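Local coordinates for fibrillarin-like rRNA/tRNA 2'-O-methyltransferase (Methanocaldococcus jannaschii, PDB 1FBN), which probably methylates ribose 2'-hydroxyls of rRNA and tRNA, using S-adenosyl-L-methionine as methyl donor and a guide RNA to choose the site, at residues R50-N53 and L59-A62; I178-I183 and K190-E195. All coordinates share one frame; numbering follows the deposited sequence.

Interaction 1 of 2, residues R50-N53 and L59-A62; sequences RIWN and LAAA
The turn that carries the chain from the antiparallel N-terminal sheet of the fibrillarin fold (strand 47-51) into helix 58-64 is closed by W52 packing on A60 and L59. The CA atoms of W52 and A60 lie 6.1 Å apart, the nearest approach of the two backbones. A60 sends its methyl straight at the indole: CB stands 3.4 Å from the centroid of the five-membered ring and 11° off its normal, which makes this a CH-pi contact over the face. The shortest approach is A60 CB to W52 CD1, also 3.4 Å. The six-membered half of the indole meets L59 instead, with W52 CZ2 3.7 Å from L59 CG at an oblique angle. With CG anti to the backbone N (chi1 -160°) and chi2 near -6°, the indole lies across the helix start and reaches both residues. The carbonyl O of N53 adds a looser approach to A60 CB at 4.0 Å. The indole also stacks with H91 and touches I95 of helix 87-95, while NE1 makes a weak hydrogen bond to S57 OG. Between these segments the contact is almost wholly apolar, a methyl and an isobutyl group on an aromatic system; dispersion and burial probably supply most of its cohesion, with the weak NE1 bond as a modest polar restraint on the indole.

Interaction 2 of 2, residues I178-I183 and K190-E195; sequences IKARSI and KEIFKE
Apolar packing makes up most of the contact between the end of strand 172-179 with the turn after it and helix 189-203, and F193 and I192 divide it. F193 reaches across with the far end of its ring: CZ lies 3.6 Å from A180 CB, obliquely, and CE1 is 4.0 Å from I178 CG2. I192, one residue earlier on the helix, meets A180 nearer its carbonyl. Its CD1 is 4.1 Å from A180 CB, and its CG2 meets I183 CG2 at 4.2 Å, the two isoleucines running past each other in opposite directions. With CG1 anti to the carbonyl carbon (chi1 -64°) and chi2 extended at 169°, I192 carries CD1 outward to A180 and R181.

In the Rossmann-like class I methyltransferase fold (strand order 3-2-1-4-5-7-6), 172-179 is the last parallel strand before the antiparallel 220-227 across the sheet. The contact sets the next helix against the strand end and the turn that leaves it; F193 also touches V221 and F223 of strand 220-227.

Polar groups enter by approach to carbon. I178 O lies at the edge of the F193 ring, near its plane, 3.4 Å from CE1. A180 O lies 3.7 Å from I192 CD1. R181, bent at chi2 and chi3, folds back until NH2 is 3.4 Å from I192 CD1; the two side chains cross at about a right angle. The same NH2 is hydrogen-bonded to the carbonyls of D184 and K187.

Within 178-183, K179 O accepts from both S182 N and S182 OG, the latter at 2.7 Å and in the carbonyl plane.

How the interactions relate
Interactions 1 and 2 follow one another along the chain and do not touch: their centres are 23 Å apart and their nearest atoms about 10 Å. Each joins a helix to the region where the preceding strand gives out, but the sheets differ, antiparallel for 50-53 and mixed for 178-183. Strand 220-227 runs beside both, with M222 against L59 and A62 of interaction 1. Interaction 1 borders the predicted S-adenosyl-L-methionine site; interaction 2 lies near it. The L59 side chain is about 4 Å from that of T88 and about 8 Å from that of D150, whereas I183 is about 7 Å from Q153, side chain to side chain.

Interaction 1 of 2, residues R50-N53 and L59-A62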
loop_
_atom_site.group_PDB
_atom_site.type_symbol
_atom_site.label_atom_id
_atom_site.label_comp_id
_atom_site.label_asym_id
_atom_site.label_seq_id
_atom_site.Cartn_x
_atom_site.Cartn_y
_atom_site.Cartn_z
ATOM N N ARG A 50 12.918 1.323 -10.098
ATOM C CA ARG A 50 13.041 2.166 -8.916
ATOM C C ARG A 50 13.155 1.334 -7.651
ATOM O O ARG A 50 12.231 0.596 -7.306
ATOM C CB ARG A 50 11.838 3.103 -8.789
ATOM C CG ARG A 50 11.648 4.059 -9.945
ATOM C CD ARG A 50 10.783 5.229 -9.517
ATOM N NE ARG A 50 9.441 4.797 -9.170
ATOM C CZ ARG A 50 8.775 5.164 -8.078
ATOM N NH1 ARG A 50 9.311 5.990 -7.187
ATOM N NH2 ARG A 50 7.554 4.697 -7.883
ATOM N N ILE A 51 14.286 1.455 -6.961
ATOM C CA ILE A 51 14.509 0.722 -5.720
ATOM C C ILE A 51 13.470 1.183 -4.700
ATOM O O ILE A 51 13.396 2.361 -4.357
ATOM C CB ILE A 51 15.945 0.946 -5.183
ATOM C CG1 ILE A 51 16.972 0.388 -6.178
ATOM C CG2 ILE A 51 16.117 0.310 -3.811
ATOM C CD1 ILE A 51 16.799 -1.083 -6.524
ATOM N N TRP A 52 12.649 0.232 -4.266
ATOM C CA TRP A 52 11.559 0.456 -3.316
ATOM C C TRP A 52 12.054 0.333 -1.870
ATOM O O TRP A 52 12.103 -0.762 -1.310
ATOM C CB TRP A 52 10.472 -0.580 -3.613
ATOM C CG TRP A 52 9.096 -0.281 -3.105
ATOM C CD1 TRP A 52 8.706 0.758 -2.303
ATOM C CD2 TRP A 52 7.920 -1.059 -3.355
ATOM N NE1 TRP A 52 7.357 0.667 -2.036
ATOM C CE2 TRP A 52 6.852 -0.439 -2.670
ATOM C CE3 TRP A 52 7.669 -2.226 -4.094
ATOM C CZ2 TRP A 52 5.547 -0.947 -2.700
ATOM C CZ3 TRP A 52 6.369 -2.731 -4.124
ATOM C CH2 TRP A 52 5.326 -2.090 -3.430
ATOM N N ASN A 53 12.384 1.470 -1.267
ATOM C CA ASN A 53 12.914 1.529 0.097
ATOM C C ASN A 53 11.920 1.152 1.212
ATOM O O ASN A 53 10.946 1.868 1.452
ATOM C CB ASN A 53 13.486 2.933 0.348
ATOM C CG ASN A 53 14.375 3.011 1.587
ATOM O OD1 ASN A 53 14.350 2.139 2.456
ATOM N ND2 ASN A 53 15.168 4.072 1.667
ATOM N N LEU A 59 4.630 -0.847 2.635
ATOM C CA LEU A 59 4.297 -1.945 1.731
ATOM C C LEU A 59 5.588 -2.663 1.318
ATOM O O LEU A 59 5.633 -3.897 1.280
ATOM C CB LEU A 59 3.531 -1.424 0.511
ATOM C CG LEU A 59 3.040 -2.464 -0.495
ATOM C CD1 LEU A 59 2.299 -3.589 0.219
ATOM C CD2 LEU A 59 2.144 -1.797 -1.527
ATOM N N ALA A 60 6.645 -1.895 1.046
ATOM C CA ALA A 60 7.940 -2.481 0.690
ATOM C C ALA A 60 8.469 -3.264 1.894
ATOM O O ALA A 60 9.021 -4.352 1.742
ATOM C CB ALA A 60 8.931 -1.399 0.299
ATOM N N ALA A 61 8.281 -2.707 3.088
ATOM C CA ALA A 61 8.716 -3.343 4.329
ATOM C C ALA A 61 8.024 -4.693 4.514
ATOM O O ALA A 61 8.658 -5.671 4.910
ATOM C CB ALA A 61 8.424 -2.433 5.517
ATOM N N ALA A 62 6.725 -4.732 4.213
ATOM C CA ALA A 62 5.929 -5.948 4.336
ATOM C C ALA A 62 6.441 -7.018 3.381
ATOM O O ALA A 62 6.564 -8.183 3.761
ATOM C CB ALA A 62 4.457 -5.654 4.072
#

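Interaction 2 of 2, residues I178-I183 and K190-E195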
loop_
_atom_site.group_PDB
_atom_site.type_symbol
_atom_site.label_atom_id
_atom_site.label_comp_id
_atom_site.label_asym_id
_atom_site.label_seq_id
_atom_site.Cartn_x
_atom_site.Cartn_y
_atom_site.Cartn_z
ATOM N N ILE A 178 -1.268 -1.488 10.410
ATOM C CA ILE A 178 -1.725 -1.042 11.717
ATOM C C ILE A 178 -0.621 -0.734 12.727
ATOM O O ILE A 178 0.237 -1.571 13.014
ATOM C CB ILE A 178 -2.694 -2.074 12.339
ATOM C CG1 ILE A 178 -3.884 -2.306 11.403
ATOM C CG2 ILE A 178 -3.177 -1.595 13.706
ATOM C CD1 ILE A 178 -4.948 -3.240 11.960
ATOM N N LYS A 179 -0.649 0.495 13.240
ATOM C CA LYS A 179 0.288 0.951 14.259
ATOM C C LYS A 179 -0.453 0.727 15.580
ATOM O O LYS A 179 -1.413 1.439 15.886
ATOM C CB LYS A 179 0.589 2.439 14.077
ATOM C CG LYS A 179 1.474 3.022 15.160
ATOM C CD LYS A 179 1.696 4.508 14.958
ATOM C CE LYS A 179 2.529 5.092 16.085
ATOM N NZ LYS A 179 2.773 6.543 15.875
ATOM N N ALA A 180 -0.028 -0.282 16.338
ATOM C CA ALA A 180 -0.669 -0.623 17.609
ATOM C C ALA A 180 -0.872 0.556 18.561
ATOM O O ALA A 180 -1.962 0.735 19.104
ATOM C CB ALA A 180 0.107 -1.733 18.308
ATOM N N ARG A 181 0.168 1.362 18.743
ATOM C CA ARG A 181 0.111 2.505 19.647
ATOM C C ARG A 181 -0.850 3.621 19.233
ATOM O O ARG A 181 -1.166 4.493 20.044
ATOM C CB ARG A 181 1.513 3.067 19.874
ATOM C CG ARG A 181 2.465 2.127 20.606
ATOM C CD ARG A 181 2.318 2.202 22.117
ATOM N NE ARG A 181 1.108 1.542 22.587
ATOM C CZ ARG A 181 1.092 0.484 23.396
ATOM N NH1 ARG A 181 2.225 -0.048 23.840
ATOM N NH2 ARG A 181 -0.064 -0.054 23.746
ATOM N N SER A 182 -1.310 3.610 17.982
ATOM C CA SER A 182 -2.255 4.630 17.521
ATOM C C SER A 182 -3.680 4.266 17.953
ATOM O O SER A 182 -4.599 5.080 17.855
ATOM C CB SER A 182 -2.194 4.804 15.997
ATOM O OG SER A 182 -2.767 3.703 15.310
ATOM N N ILE A 183 -3.844 3.036 18.436
ATOM C CA ILE A 183 -5.130 2.521 18.895
ATOM C C ILE A 183 -5.213 2.501 20.421
ATOM O O ILE A 183 -6.238 2.863 21.003
ATOM C CB ILE A 183 -5.360 1.102 18.331
ATOM C CG1 ILE A 183 -5.538 1.192 16.814
ATOM C CG2 ILE A 183 -6.563 0.432 18.995
ATOM C CD1 ILE A 183 -5.353 -0.103 16.106
ATOM N N LYS A 190 0.690 -7.049 21.222
ATOM C CA LYS A 190 0.278 -8.389 20.824
ATOM C C LYS A 190 -1.231 -8.565 21.031
ATOM O O LYS A 190 -1.915 -9.178 20.209
ATOM C CB LYS A 190 1.066 -9.434 21.620
ATOM C CG LYS A 190 1.066 -10.819 21.002
ATOM C CD LYS A 190 2.178 -11.696 21.571
ATOM C CE LYS A 190 1.959 -12.018 23.045
ATOM N NZ LYS A 190 0.710 -12.797 23.277
ATOM N N GLU A 191 -1.746 -7.996 22.119
ATOM C CA GLU A 191 -3.171 -8.071 22.428
ATOM C C GLU A 191 -3.978 -7.111 21.555
ATOM O O GLU A 191 -5.107 -7.415 21.172
ATOM C CB GLU A 191 -3.419 -7.777 23.909
ATOM C CG GLU A 191 -2.822 -8.816 24.860
ATOM C CD GLU A 191 -3.260 -10.245 24.538
ATOM O OE1 GLU A 191 -4.438 -10.586 24.784
ATOM O OE2 GLU A 191 -2.423 -11.029 24.033
ATOM N N ILE A 192 -3.390 -5.957 21.245
ATOM C CA ILE A 192 -4.036 -4.952 20.401
ATOM C C ILE A 192 -4.233 -5.521 18.994
ATOM O O ILE A 192 -5.313 -5.409 18.421
ATOM C CB ILE A 192 -3.186 -3.657 20.314
ATOM C CG1 ILE A 192 -3.082 -2.999 21.694
ATOM C CG2 ILE A 192 -3.782 -2.685 19.301
ATOM C CD1 ILE A 192 -2.069 -1.875 21.769
ATOM N N PHE A 193 -3.193 -6.152 18.455
ATOM C CA PHE A 193 -3.264 -6.734 17.121
ATOM C C PHE A 193 -4.293 -7.853 17.059
ATOM O O PHE A 193 -5.015 -7.983 16.070
ATOM C CB PHE A 193 -1.890 -7.240 16.671
ATOM C CG PHE A 193 -0.917 -6.137 16.348
ATOM C CD1 PHE A 193 -1.295 -5.078 15.523
ATOM C CD2 PHE A 193 0.373 -6.151 16.869
ATOM C CE1 PHE A 193 -0.402 -4.048 15.222
ATOM C CE2 PHE A 193 1.277 -5.125 16.573
ATOM C CZ PHE A 193 0.886 -4.071 15.749
ATOM N N LYS A 194 -4.370 -8.639 18.131
ATOM C CA LYS A 194 -5.323 -9.741 18.225
ATOM C C LYS A 194 -6.749 -9.202 18.144
ATOM O O LYS A 194 -7.573 -9.714 17.385
ATOM C CB LYS A 194 -5.116 -10.500 19.537
ATOM C CG LYS A 194 -6.098 -11.633 19.774
ATOM C CD LYS A 194 -5.792 -12.361 21.080
ATOM C CE LYS A 194 -6.768 -13.508 21.329
ATOM N NZ LYS A 194 -8.159 -13.031 21.561
ATOM N N GLU A 195 -7.022 -8.145 18.906
ATOM C CA GLU A 195 -8.339 -7.517 18.930
ATOM C C GLU A 195 -8.685 -6.863 17.595
ATOM O O GLU A 195 -9.837 -6.893 17.172
ATOM C CB GLU A 195 -8.420 -6.498 20.069
ATOM C CG GLU A 195 -8.309 -7.132 21.455
ATOM C CD GLU A 195 -8.230 -6.120 22.590
ATOM O OE1 GLU A 195 -8.062 -4.910 22.327
ATOM O OE2 GLU A 195 -8.330 -6.545 23.759
#